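Local atomic coordinates of serine acetyltransferase 1, putative (Entamoeba histolytica, PDB entry 7BW9), a protein that probably transfers an acetyl group to serine, a step of cysteine biosynthesis, and belongs to the left-handed beta-helical hexapeptide-repeat family. Residues T8-L11 and L12-Y16. Sequence-based numbering, arbitrary orientation.
Sequences TSQL and LVQSY
Two consecutive turns of the N-terminal alpha-helix 2-17 meet here, and the i to i+4 hydrogen bonds between Thr8 and Leu12, Ser9 and Val13, Gln10 and Gln14, and Leu11 and Ser15 define it. Leu12 N lies 2.8 Å from Thr8 O, and Ser15 N the same 2.8 Å from Leu11 O; all four bonds are fairly straight, as in a regular helix. Side chains three and four residues apart add to this on the more exposed side. With CG trans to the main-chain N (chi1 -175°), the Gln10 chain bends at chi2, which brings its amide forward along the helix toward Gln14. The two side chains cross at about a right angle with amide planes 46° apart, so they do not stack; Gln10 OE1 stands 3.6 Å from Gln14 NE2, and Gln14 CG sits 3.3 Å from Gln10 O. Further along the extended Gln14 chain, at its tip, Leu11 CD2 comes within 3.6 Å of Gln14 OE1, an apolar methyl beside an amide oxygen. Leu12 and Val13 lean back over the preceding turn, with Val13 CG2 3.4 Å from Ser9 O and Leu12 CD1 4.2 Å from Thr8 CG2. The buried hydroxyls are satisfied: Thr8 OG1 bonds to Leu4 O, Ser9 OG to Leu5 O, and Ser15 OG to Arg100 and Glu101. Ser9 rests on Phe58 and Leu62 of helix 58-79, Leu11 and Leu12 touch Val97 of helix 96-113, and Thr8 reaches both helices, through Leu65 and Phe96, fitting this segment into the helical part of the chain, apart from the beta-helix strands.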
ATOM      1  N   THR A   8       5.846  21.807 -26.953  1.00 29.82           N
ATOM      2  CA  THR A   8       6.223  20.779 -25.989  1.00 28.12           C
ATOM      3  C   THR A   8       6.195  19.401 -26.640  1.00 23.63           C
ATOM      4  O   THR A   8       7.138  18.619 -26.488  1.00 26.47           O
ATOM      5  CB  THR A   8       5.303  20.851 -24.767  1.00 26.57           C
ATOM      6  OG1 THR A   8       5.331  22.180 -24.228  1.00 28.35           O
ATOM      7  CG2 THR A   8       5.754  19.877 -23.693  1.00 18.01           C
ATOM      8  N   SER A   9       5.161  19.122 -27.439  1.00 22.22           N
ATOM      9  CA  SER A   9       5.107  17.864 -28.176  1.00 24.30           C
ATOM     10  C   SER A   9       6.352  17.695 -29.043  1.00 30.31           C
ATOM     11  O   SER A   9       7.005  16.643 -29.021  1.00 28.47           O
ATOM     12  CB  SER A   9       3.836  17.813 -29.033  1.00 20.67           C
ATOM     13  OG  SER A   9       2.672  17.709 -28.233  1.00 26.07           O
ATOM     14  N   GLN A  10       6.715  18.743 -29.796  1.00 30.18           N
ATOM     15  CA  GLN A  10       7.892  18.667 -30.662  1.00 30.73           C
ATOM     16  C   GLN A  10       9.188  18.572 -29.855  1.00 30.22           C
ATOM     17  O   GLN A  10      10.119  17.858 -30.248  1.00 29.33           O
ATOM     18  CB  GLN A  10       7.927  19.873 -31.602  1.00 36.54           C
ATOM     19  CG  GLN A  10       9.049  19.839 -32.646  1.00 44.41           C
ATOM     20  CD  GLN A  10       9.183  18.490 -33.362  1.00 48.62           C
ATOM     21  OE1 GLN A  10      10.287  17.950 -33.488  1.00 42.54           O
ATOM     22  NE2 GLN A  10       8.061  17.951 -33.840  1.00 48.08           N
ATOM     23  N   LEU A  11       9.276  19.290 -28.733  1.00 21.90           N
ATOM     24  CA  LEU A  11      10.457  19.156 -27.883  1.00 28.56           C
ATOM     25  C   LEU A  11      10.565  17.749 -27.305  1.00 28.25           C
ATOM     26  O   LEU A  11      11.666  17.195 -27.197  1.00 27.69           O
ATOM     27  CB  LEU A  11      10.425  20.209 -26.772  1.00 30.43           C
ATOM     28  CG  LEU A  11      10.799  21.598 -27.300  1.00 33.79           C
ATOM     29  CD1 LEU A  11      10.681  22.659 -26.227  1.00 22.35           C
ATOM     30  CD2 LEU A  11      12.208  21.576 -27.904  1.00 27.54           C
ATOM     31  N   LEU A  12       9.429  17.144 -26.948  1.00 26.45           N
ATOM     32  CA  LEU A  12       9.462  15.774 -26.451  1.00 28.05           C
ATOM     33  C   LEU A  12       9.946  14.818 -27.530  1.00 26.36           C
ATOM     34  O   LEU A  12      10.785  13.948 -27.266  1.00 24.78           O
ATOM     35  CB  LEU A  12       8.087  15.359 -25.950  1.00 18.94           C
ATOM     36  CG  LEU A  12       7.677  15.898 -24.584  1.00 21.48           C
ATOM     37  CD1 LEU A  12       6.174  15.725 -24.412  1.00 25.24           C
ATOM     38  CD2 LEU A  12       8.430  15.143 -23.517  1.00 26.32           C
ATOM     39  N   VAL A  13       9.439  14.974 -28.759  1.00 25.58           N
ATOM     40  CA  VAL A  13       9.934  14.162 -29.872  1.00 30.12           C
ATOM     41  C   VAL A  13      11.450  14.305 -29.999  1.00 28.24           C
ATOM     42  O   VAL A  13      12.174  13.316 -30.176  1.00 34.37           O
ATOM     43  CB  VAL A  13       9.221  14.541 -31.186  1.00 30.55           C
ATOM     44  CG1 VAL A  13       9.948  13.915 -32.373  1.00 30.57           C
ATOM     45  CG2 VAL A  13       7.766  14.093 -31.163  1.00 25.95           C
ATOM     46  N   GLN A  14      11.954  15.536 -29.915  1.00 26.56           N
ATOM     47  CA  GLN A  14      13.397  15.733 -30.007  1.00 32.09           C
ATOM     48  C   GLN A  14      14.100  15.072 -28.837  1.00 29.97           C
ATOM     49  O   GLN A  14      15.171  14.478 -29.000  1.00 27.88           O
ATOM     50  CB  GLN A  14      13.736  17.221 -30.049  1.00 32.21           C
ATOM     51  CG  GLN A  14      13.288  17.924 -31.310  1.00 46.06           C
ATOM     52  CD  GLN A  14      13.429  19.423 -31.193  1.00 50.71           C
ATOM     53  OE1 GLN A  14      14.206  19.917 -30.367  1.00 55.60           O
ATOM     54  NE2 GLN A  14      12.661  20.161 -31.997  1.00 42.17           N
ATOM     55  N   SER A  15      13.493  15.151 -27.648  1.00 34.32           N
ATOM     56  CA  SER A  15      14.067  14.494 -26.476  1.00 29.74           C
ATOM     57  C   SER A  15      14.148  12.989 -26.675  1.00 25.15           C
ATOM     58  O   SER A  15      15.167  12.372 -26.347  1.00 25.75           O
ATOM     59  CB  SER A  15      13.245  14.831 -25.230  1.00 28.76           C
ATOM     60  OG  SER A  15      13.698  14.099 -24.107  1.00 31.59           O
ATOM     61  N   TYR A  16      13.087  12.372 -27.216  1.00 24.15           N
ATOM     62  CA  TYR A  16      13.135  10.928 -27.438  1.00 29.03           C
ATOM     63  C   TYR A  16      14.341  10.558 -28.286  1.00 33.22           C
ATOM     64  O   TYR A  16      15.038   9.577 -28.000  1.00 29.64           O
ATOM     65  CB  TYR A  16      11.862  10.414 -28.126  1.00 23.39           C
ATOM     66  CG  TYR A  16      10.547  10.697 -27.436  1.00 25.41           C
ATOM     67  CD1 TYR A  16      10.459  10.933 -26.055  1.00 23.39           C
ATOM     68  CD2 TYR A  16       9.380  10.715 -28.176  1.00 21.27           C
ATOM     69  CE1 TYR A  16       9.219  11.199 -25.459  1.00 21.61           C
ATOM     70  CE2 TYR A  16       8.167  10.972 -27.606  1.00 21.95           C
ATOM     71  CZ  TYR A  16       8.072  11.207 -26.260  1.00 23.04           C
ATOM     72  OH  TYR A  16       6.808  11.451 -25.762  1.00 21.90           O
TER